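Local coordinates for protein yeast glycogen phosphorylase (Saccharomyces cerevisiae, PDB 1YGP) that belongs to the carbohydrate phosphorylase family, has the two-domain GT-B fold and carries pyridoxal-5'-phosphate in a pocket of the chain, at residues I623-L627 and S786-I791; F438-V442 and L453-S457; D113-M119 and P134-I138. All blocks are in the same frame, centred on the assembly; numbering follows the deposited sequence.

Interaction 1: I623-L627 and S786-I791; sequences IYRYL and SVLSYI
Two helical segments, 623-627 and 786-790, cross almost at right angles (91°), their axes 9.8 Å apart, with the backbones nearest at Tyr-624 and Val-787 (CA to CA 5.8 Å). Val-787, chi1 m, points at the other helix and sets its CG1 3.2 Å from Tyr-624 N and 3.6 Å from Ile-623 CG2. Ile-623 (m, t) bridges two more residues: its CG2 lies 3.6 Å from Tyr-790 CD2, its CD1 3.6 Å from Ile-791 CG2, Ile-791 having chi1 p. Tyr-790, chi1 t and chi2 70°, turns one ring face to Leu-627, whose CD1 sits 3.5 Å from the ring centroid and 1° off the normal, a CH-pi contact; Leu-627 has off-rotamer chi1 (-115°) and chi2 (31°). Tyr-626 has chi1 t; Tyr-790 OH lies at the edge of the Tyr-626 ring, near its plane, 4.3 Å from Tyr-626 CE2. Helix 662-678 also touches Ile-623 and Tyr-626. No hydrogen bond joins the segments; this is apolar helix-helix packing, near-orthogonal, within the C-terminal half of the GT-B fold.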
loop_
_atom_site.group_PDB
_atom_site.type_symbol
_atom_site.label_atom_id
_atom_site.label_comp_id
_atom_site.label_asym_id
_atom_site.label_seq_id
_atom_site.Cartn_x
_atom_site.Cartn_y
_atom_site.Cartn_z
ATOM N N ILE A 623 -4.533 5.083 -46.342
ATOM C CA ILE A 623 -5.406 4.332 -47.226
ATOM C C ILE A 623 -5.241 4.839 -48.646
ATOM O O ILE A 623 -5.024 3.980 -49.501
ATOM C CB ILE A 623 -6.881 4.454 -46.815
ATOM C CG1 ILE A 623 -7.108 3.911 -45.410
ATOM C CG2 ILE A 623 -7.720 3.637 -47.784
ATOM C CD1 ILE A 623 -8.526 4.177 -44.884
ATOM N N TYR A 624 -5.250 6.153 -48.926
ATOM C CA TYR A 624 -5.049 6.670 -50.278
ATOM C C TYR A 624 -3.804 6.063 -50.912
ATOM O O TYR A 624 -3.910 5.471 -51.989
ATOM C CB TYR A 624 -4.899 8.210 -50.297
ATOM C CG TYR A 624 -4.454 8.725 -51.672
ATOM C CD1 TYR A 624 -5.374 8.835 -52.720
ATOM C CD2 TYR A 624 -3.092 8.983 -51.905
ATOM C CE1 TYR A 624 -4.927 9.184 -53.994
ATOM C CE2 TYR A 624 -2.642 9.327 -53.174
ATOM C CZ TYR A 624 -3.565 9.425 -54.211
ATOM O OH TYR A 624 -3.113 9.777 -55.469
ATOM N N ARG A 625 -2.637 6.195 -50.293
ATOM C CA ARG A 625 -1.420 5.648 -50.842
ATOM C C ARG A 625 -1.635 4.165 -51.102
ATOM O O ARG A 625 -1.447 3.764 -52.246
ATOM C CB ARG A 625 -0.280 5.864 -49.856
ATOM C CG ARG A 625 1.039 5.238 -50.307
ATOM C CD ARG A 625 2.058 5.254 -49.192
ATOM N NE ARG A 625 3.075 6.275 -49.378
ATOM C CZ ARG A 625 4.359 5.911 -49.487
ATOM N NH1 ARG A 625 4.724 4.614 -49.445
ATOM N NH2 ARG A 625 5.298 6.848 -49.582
ATOM N N TYR A 626 -2.117 3.365 -50.148
ATOM C CA TYR A 626 -2.341 1.933 -50.337
ATOM C C TYR A 626 -3.214 1.621 -51.563
ATOM O O TYR A 626 -2.890 0.761 -52.393
ATOM C CB TYR A 626 -3.002 1.354 -49.090
ATOM C CG TYR A 626 -3.298 -0.128 -49.189
ATOM C CD1 TYR A 626 -2.243 -1.042 -49.283
ATOM C CD2 TYR A 626 -4.621 -0.578 -49.145
ATOM C CE1 TYR A 626 -2.512 -2.414 -49.323
ATOM C CE2 TYR A 626 -4.896 -1.948 -49.183
ATOM C CZ TYR A 626 -3.838 -2.858 -49.268
ATOM O OH TYR A 626 -4.098 -4.219 -49.266
ATOM N N LEU A 627 -4.325 2.338 -51.700
ATOM C CA LEU A 627 -5.213 2.177 -52.836
ATOM C C LEU A 627 -4.512 2.500 -54.151
ATOM O O LEU A 627 -4.675 1.792 -55.150
ATOM C CB LEU A 627 -6.423 3.075 -52.619
ATOM C CG LEU A 627 -7.773 2.405 -52.427
ATOM C CD1 LEU A 627 -7.674 1.040 -51.738
ATOM C CD2 LEU A 627 -8.608 3.393 -51.646
ATOM N N SER A 786 -12.190 8.584 -52.983
ATOM C CA SER A 786 -11.811 7.210 -53.177
ATOM C C SER A 786 -11.663 6.607 -51.795
ATOM O O SER A 786 -12.329 5.602 -51.530
ATOM C CB SER A 786 -10.507 7.152 -53.941
ATOM O OG SER A 786 -10.694 7.782 -55.205
ATOM N N VAL A 787 -10.935 7.214 -50.847
ATOM C CA VAL A 787 -10.809 6.555 -49.559
ATOM C C VAL A 787 -12.121 6.542 -48.806
ATOM O O VAL A 787 -12.444 5.469 -48.286
ATOM C CB VAL A 787 -9.719 7.184 -48.653
ATOM C CG1 VAL A 787 -8.412 6.813 -49.267
ATOM C CG2 VAL A 787 -9.720 8.681 -48.596
ATOM N N LEU A 788 -12.963 7.579 -48.790
ATOM C CA LEU A 788 -14.199 7.460 -48.029
ATOM C C LEU A 788 -15.145 6.378 -48.560
ATOM O O LEU A 788 -15.766 5.660 -47.768
ATOM C CB LEU A 788 -14.907 8.817 -47.968
ATOM C CG LEU A 788 -14.168 9.908 -47.157
ATOM C CD1 LEU A 788 -15.141 11.009 -46.816
ATOM C CD2 LEU A 788 -13.646 9.383 -45.824
ATOM N N SER A 789 -15.185 6.150 -49.876
ATOM C CA SER A 789 -15.989 5.081 -50.446
ATOM C C SER A 789 -15.349 3.751 -50.116
ATOM O O SER A 789 -16.046 2.780 -49.848
ATOM C CB SER A 789 -16.073 5.198 -51.956
ATOM O OG SER A 789 -16.601 6.472 -52.317
ATOM N N TYR A 790 -14.017 3.680 -50.087
ATOM C CA TYR A 790 -13.334 2.426 -49.811
ATOM C C TYR A 790 -13.494 1.968 -48.350
ATOM O O TYR A 790 -13.094 0.848 -47.979
ATOM C CB TYR A 790 -11.847 2.600 -50.187
ATOM C CG TYR A 790 -11.050 1.334 -49.939
ATOM C CD1 TYR A 790 -11.262 0.217 -50.744
ATOM C CD2 TYR A 790 -10.176 1.267 -48.856
ATOM C CE1 TYR A 790 -10.612 -0.977 -50.459
ATOM C CE2 TYR A 790 -9.523 0.075 -48.564
ATOM C CZ TYR A 790 -9.750 -1.041 -49.368
ATOM O OH TYR A 790 -9.145 -2.242 -49.043
ATOM N N ILE A 791 -13.983 2.812 -47.448
ATOM C CA ILE A 791 -14.199 2.328 -46.107
ATOM C C ILE A 791 -15.682 2.285 -45.815
ATOM O O ILE A 791 -16.021 1.931 -44.679
ATOM C CB ILE A 791 -13.481 3.212 -45.007
ATOM C CG1 ILE A 791 -14.135 4.564 -44.844
ATOM C CG2 ILE A 791 -12.009 3.397 -45.389
ATOM C CD1 ILE A 791 -13.595 5.197 -43.547
#

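Interaction 2: F438-V442 and L453-S457; sequences FLEDV and LSRIS. Unlike the reference sequence in segment 438-442: Glu-440 (reference Gln).
Leu-439 is the main bump of the 438-442 helical segment, reaching into a hollow bordered by Leu-453, Ile-456 and Ser-457. The first segment is helical throughout, with Val-442 N hydrogen-bonded to Phe-438 O at 2.9 Å; the second lies on helix 451-456, and Ser-457 is already extended (phi/psi -66/148). The CA atoms of Leu-439 and Leu-453 come nearest, 6.4 Å apart. Leu-439 and Leu-453, with chi1 between wells (-118° and -126°) and chi2 p, meet at their branch points, Leu-439 CG to Leu-453 CG 3.7 Å. Leu-439 CD1 reaches Ile-456 CG2 at 3.8 Å, while its CD2 lies 3.8 Å from Ser-457 OG. One turn along, Val-442 (chi1 t) fits between the same two partners: CG1 is 3.8 Å from Leu-453 CD1 and CG2 is 4.1 Å from Ile-456 CG2. Ile-456 (chi1 -149°, chi2 t) thus projects CG2 among Phe-438, Leu-439 and Val-442. Phe-438 has chi1 t; Ile-456 O lies at the edge of the Phe-438 ring, 3.4 Å from CE2, and the same CE2 is 3.8 Å from Ile-456 CG2. No hydrogen bond crosses the interface, which is characteristic of an apolar helical hairpin, two consecutive helices joined by a short connection. Ser-457 OG is hydrogen-bonded to Ile-459 O and to Asn-435 ND2. Helix 498-504 packs alongside both segments: Phe-503 meets Phe-438 edge-to-face, Phe-500 touches Ile-456, and Asp-499 forms a salt bridge with Arg-455.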
loop_
_atom_site.group_PDB
_atom_site.type_symbol
_atom_site.label_atom_id
_atom_site.label_comp_id
_atom_site.label_asym_id
_atom_site.label_seq_id
_atom_site.Cartn_x
_atom_site.Cartn_y
_atom_site.Cartn_z
ATOM N N PHE A 438 -14.131 44.426 -8.041
ATOM C CA PHE A 438 -13.536 44.454 -9.382
ATOM C C PHE A 438 -14.478 45.196 -10.316
ATOM O O PHE A 438 -14.056 46.119 -11.009
ATOM C CB PHE A 438 -13.303 43.016 -9.892
ATOM C CG PHE A 438 -12.963 42.916 -11.367
ATOM C CD1 PHE A 438 -11.774 43.447 -11.876
ATOM C CD2 PHE A 438 -13.858 42.291 -12.234
ATOM C CE1 PHE A 438 -11.489 43.356 -13.246
ATOM C CE2 PHE A 438 -13.573 42.200 -13.608
ATOM C CZ PHE A 438 -12.388 42.734 -14.116
ATOM N N LEU A 439 -15.762 44.859 -10.302
ATOM C CA LEU A 439 -16.723 45.506 -11.158
ATOM C C LEU A 439 -16.922 46.985 -10.799
ATOM O O LEU A 439 -17.200 47.817 -11.674
ATOM C CB LEU A 439 -17.970 44.662 -11.050
ATOM C CG LEU A 439 -18.414 44.021 -12.344
ATOM C CD1 LEU A 439 -17.274 43.435 -13.157
ATOM C CD2 LEU A 439 -19.329 42.915 -11.969
ATOM N N GLU A 440 -16.719 47.382 -9.540
ATOM C CA GLU A 440 -16.718 48.792 -9.183
ATOM C C GLU A 440 -15.534 49.416 -9.889
ATOM O O GLU A 440 -15.710 50.335 -10.688
ATOM C CB GLU A 440 -16.529 49.037 -7.706
ATOM C CG GLU A 440 -17.805 48.971 -6.905
ATOM C CD GLU A 440 -17.639 49.387 -5.443
ATOM O OE1 GLU A 440 -16.531 49.737 -5.009
ATOM O OE2 GLU A 440 -18.641 49.355 -4.722
ATOM N N ASP A 441 -14.334 48.888 -9.697
ATOM C CA ASP A 441 -13.155 49.420 -10.345
ATOM C C ASP A 441 -13.308 49.562 -11.848
ATOM O O ASP A 441 -12.813 50.526 -12.436
ATOM C CB ASP A 441 -11.996 48.518 -10.030
ATOM C CG ASP A 441 -11.485 48.685 -8.613
ATOM O OD1 ASP A 441 -12.284 48.771 -7.673
ATOM O OD2 ASP A 441 -10.263 48.728 -8.460
ATOM N N VAL A 442 -14.052 48.650 -12.474
ATOM C CA VAL A 442 -14.263 48.722 -13.900
ATOM C C VAL A 442 -15.187 49.883 -14.147
ATOM O O VAL A 442 -14.879 50.702 -15.020
ATOM C CB VAL A 442 -14.901 47.444 -14.475
ATOM C CG1 VAL A 442 -15.025 47.563 -15.988
ATOM C CG2 VAL A 442 -14.003 46.251 -14.228
ATOM N N LEU A 453 -19.444 45.522 -18.202
ATOM C CA LEU A 453 -19.584 45.006 -16.864
ATOM C C LEU A 453 -20.118 43.598 -16.957
ATOM O O LEU A 453 -19.558 42.709 -16.320
ATOM C CB LEU A 453 -20.518 45.906 -16.069
ATOM C CG LEU A 453 -19.928 46.426 -14.757
ATOM C CD1 LEU A 453 -18.694 47.262 -15.047
ATOM C CD2 LEU A 453 -20.937 47.300 -14.027
ATOM N N SER A 454 -21.071 43.351 -17.848
ATOM C CA SER A 454 -21.592 42.004 -18.006
ATOM C C SER A 454 -20.535 41.075 -18.558
ATOM O O SER A 454 -20.377 39.986 -18.028
ATOM C CB SER A 454 -22.763 41.940 -18.971
ATOM N N ARG A 455 -19.766 41.484 -19.558
ATOM C CA ARG A 455 -18.793 40.615 -20.192
ATOM C C ARG A 455 -17.582 40.257 -19.345
ATOM O O ARG A 455 -17.103 39.122 -19.361
ATOM C CB ARG A 455 -18.238 41.229 -21.462
ATOM C CG ARG A 455 -19.176 41.433 -22.635
ATOM C CD ARG A 455 -18.372 41.681 -23.916
ATOM N NE ARG A 455 -17.371 42.724 -23.744
ATOM C CZ ARG A 455 -17.643 44.020 -23.880
ATOM N NH1 ARG A 455 -18.866 44.447 -24.210
ATOM N NH2 ARG A 455 -16.686 44.898 -23.590
ATOM N N ILE A 456 -17.047 41.228 -18.617
ATOM C CA ILE A 456 -15.822 41.049 -17.875
ATOM C C ILE A 456 -16.113 40.416 -16.513
ATOM O O ILE A 456 -15.164 40.077 -15.801
ATOM C CB ILE A 456 -15.167 42.488 -17.837
ATOM C CG1 ILE A 456 -13.664 42.325 -17.817
ATOM C CG2 ILE A 456 -15.621 43.323 -16.625
ATOM C CD1 ILE A 456 -12.873 43.644 -17.908
ATOM N N SER A 457 -17.373 40.227 -16.111
ATOM C CA SER A 457 -17.675 39.720 -14.783
ATOM C C SER A 457 -17.226 38.295 -14.561
ATOM O O SER A 457 -17.254 37.461 -15.460
ATOM C CB SER A 457 -19.171 39.769 -14.501
ATOM O OG SER A 457 -19.571 39.362 -13.188
#

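Interaction 3: D113-M119 and P134-I138; sequences DNALINM and PREMI
Leu-116 forms the apolar centre, its CD2 3.8 Å from Ile-138 CG2 and its CB 3.7 Å from Arg-135 CG; its chi1 is between wells (-107°), with chi2 p. Ile-138 (m, m) also faces Met-119, whose chi1 and chi2 are t and whose CE lies 4.4 Å from Ile-138 CG1. Met-119 closes over Pro-134 as well, SD to CD 4.4 Å and backbone O to CD 3.4 Å. Ile-76 of helix 65-94 touches both Leu-116 and Met-119. Here the end of helix 111-117 meets the start of helix 135-145: CA atoms approach to 5.1 Å for Leu-116 with Arg-135 and 5.6 Å for Ile-117 with Pro-134. Asn-118 leaves helical geometry at phi/psi -88/64 as the centre of an inverse gamma turn, with a weak hydrogen bond from Met-119 N to Ile-117 O (2.8 Å), and the chain runs on extended at Met-119. Farther out, Ile-117 CG1 lies 4.0 Å from Arg-135 CD, the aliphatic part of a side chain with chi2 t and chi3 p. At the polar edge, Arg-135 NH1 reaches Asp-113 OD2 at 2.7 Å, a salt bridge whose hydrogen bond is weak (122°), with Asp-113 OD2 at the edge of the guanidinium, near its plane.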
loop_
_atom_site.group_PDB
_atom_site.type_symbol
_atom_site.label_atom_id
_atom_site.label_comp_id
_atom_site.label_asym_id
_atom_site.label_seq_id
_atom_site.Cartn_x
_atom_site.Cartn_y
_atom_site.Cartn_z
ATOM N N ASP A 113 16.709 6.143 -14.157
ATOM C CA ASP A 113 17.845 6.521 -14.989
ATOM C C ASP A 113 18.161 8.005 -14.947
ATOM O O ASP A 113 19.318 8.434 -14.979
ATOM C CB ASP A 113 17.573 6.105 -16.389
ATOM C CG ASP A 113 18.799 5.984 -17.255
ATOM O OD1 ASP A 113 19.902 5.821 -16.741
ATOM O OD2 ASP A 113 18.619 6.027 -18.468
ATOM N N ASN A 114 17.080 8.774 -14.810
ATOM C CA ASN A 114 17.189 10.185 -14.634
ATOM C C ASN A 114 18.024 10.452 -13.396
ATOM O O ASN A 114 18.889 11.330 -13.462
ATOM C CB ASN A 114 15.803 10.761 -14.506
ATOM C CG ASN A 114 15.836 12.281 -14.548
ATOM O OD1 ASN A 114 15.628 12.914 -13.523
ATOM N ND2 ASN A 114 16.139 12.956 -15.662
ATOM N N ALA A 115 17.864 9.700 -12.304
ATOM C CA ALA A 115 18.689 9.884 -11.113
ATOM C C ALA A 115 20.125 9.508 -11.388
ATOM O O ALA A 115 21.044 10.155 -10.892
ATOM C CB ALA A 115 18.264 9.026 -9.947
ATOM N N LEU A 116 20.362 8.496 -12.211
ATOM C CA LEU A 116 21.722 8.102 -12.534
ATOM C C LEU A 116 22.488 9.168 -13.320
ATOM O O LEU A 116 23.708 9.343 -13.140
ATOM C CB LEU A 116 21.625 6.784 -13.292
ATOM C CG LEU A 116 22.042 5.509 -12.573
ATOM C CD1 LEU A 116 21.353 5.414 -11.227
ATOM C CD2 LEU A 116 21.697 4.312 -13.444
ATOM N N ILE A 117 21.784 9.859 -14.222
ATOM C CA ILE A 117 22.348 10.936 -15.030
ATOM C C ILE A 117 22.472 12.170 -14.164
ATOM O O ILE A 117 23.542 12.763 -14.161
ATOM C CB ILE A 117 21.438 11.224 -16.262
ATOM C CG1 ILE A 117 21.705 10.135 -17.277
ATOM C CG2 ILE A 117 21.690 12.591 -16.888
ATOM C CD1 ILE A 117 20.522 10.009 -18.225
ATOM N N ASN A 118 21.484 12.600 -13.388
ATOM C CA ASN A 118 21.633 13.805 -12.608
ATOM C C ASN A 118 22.259 13.409 -11.293
ATOM O O ASN A 118 21.641 13.548 -10.226
ATOM C CB ASN A 118 20.303 14.428 -12.346
ATOM C CG ASN A 118 19.623 14.838 -13.606
ATOM O OD1 ASN A 118 20.078 15.713 -14.339
ATOM N ND2 ASN A 118 18.524 14.165 -13.891
ATOM N N MET A 119 23.498 12.910 -11.335
ATOM C CA MET A 119 24.139 12.437 -10.130
ATOM C C MET A 119 25.539 12.990 -10.121
ATOM O O MET A 119 26.352 12.609 -10.969
ATOM C CB MET A 119 24.177 10.919 -10.122
ATOM C CG MET A 119 24.468 10.398 -8.730
ATOM S SD MET A 119 25.123 8.710 -8.740
ATOM C CE MET A 119 23.699 7.773 -8.307
ATOM N N PRO A 134 26.876 9.168 -12.180
ATOM C CA PRO A 134 27.266 8.705 -13.500
ATOM C C PRO A 134 26.763 7.304 -13.735
ATOM O O PRO A 134 27.122 6.355 -13.023
ATOM C CB PRO A 134 28.785 8.681 -13.672
ATOM C CG PRO A 134 29.060 9.938 -12.931
ATOM C CD PRO A 134 28.112 9.774 -11.733
ATOM N N ARG A 135 25.939 7.294 -14.781
ATOM C CA ARG A 135 25.416 6.086 -15.333
ATOM C C ARG A 135 26.500 5.049 -15.580
ATOM O O ARG A 135 26.267 3.893 -15.271
ATOM C CB ARG A 135 24.740 6.379 -16.633
ATOM C CG ARG A 135 23.262 6.301 -16.525
ATOM C CD ARG A 135 22.728 6.269 -17.914
ATOM N NE ARG A 135 23.047 5.011 -18.551
ATOM C CZ ARG A 135 22.116 4.295 -19.181
ATOM N NH1 ARG A 135 20.855 4.694 -19.255
ATOM N NH2 ARG A 135 22.454 3.143 -19.756
ATOM N N GLU A 136 27.698 5.393 -16.068
ATOM C CA GLU A 136 28.697 4.371 -16.346
ATOM C C GLU A 136 29.272 3.741 -15.094
ATOM O O GLU A 136 29.531 2.540 -15.112
ATOM C CB GLU A 136 29.853 4.935 -17.148
ATOM N N MET A 137 29.438 4.474 -13.987
ATOM C CA MET A 137 29.940 3.868 -12.760
ATOM C C MET A 137 28.931 2.845 -12.229
ATOM O O MET A 137 29.292 1.695 -11.985
ATOM C CB MET A 137 30.179 4.935 -11.697
ATOM C CG MET A 137 30.646 4.332 -10.386
ATOM S SD MET A 137 30.491 5.414 -8.953
ATOM C CE MET A 137 31.832 6.504 -9.348
ATOM N N ILE A 138 27.660 3.250 -12.085
ATOM C CA ILE A 138 26.558 2.406 -11.619
ATOM C C ILE A 138 26.418 1.233 -12.576
ATOM O O ILE A 138 26.358 0.082 -12.153
ATOM C CB ILE A 138 25.234 3.252 -11.563
ATOM C CG1 ILE A 138 25.395 4.399 -10.560
ATOM C CG2 ILE A 138 24.046 2.397 -11.156
ATOM C CD1 ILE A 138 25.898 4.053 -9.136
#

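Overall arrangement
From the N terminus, interaction 3 comes first: it closes a short loop between helices 111-117 and 135-145, part of which (122-133) is not modelled. Interaction 2 follows, joining helices 425-445 and 451-456 across only ten intervening residues. Interaction 1 is last and the longest in reach, bringing helix 615-634 and helix 782-790 together across 158 residues that include most strands of the six-stranded parallel sheet. The three lie in series, neither nesting nor crossing. Their centres are 49 to 54 Å apart and none touches another; interactions 2 and 3 sit on opposite sides of the chain's centre. Interactions 3 and 2 belong to the half holding the nine-stranded mixed sheet, interaction 1 to the other half.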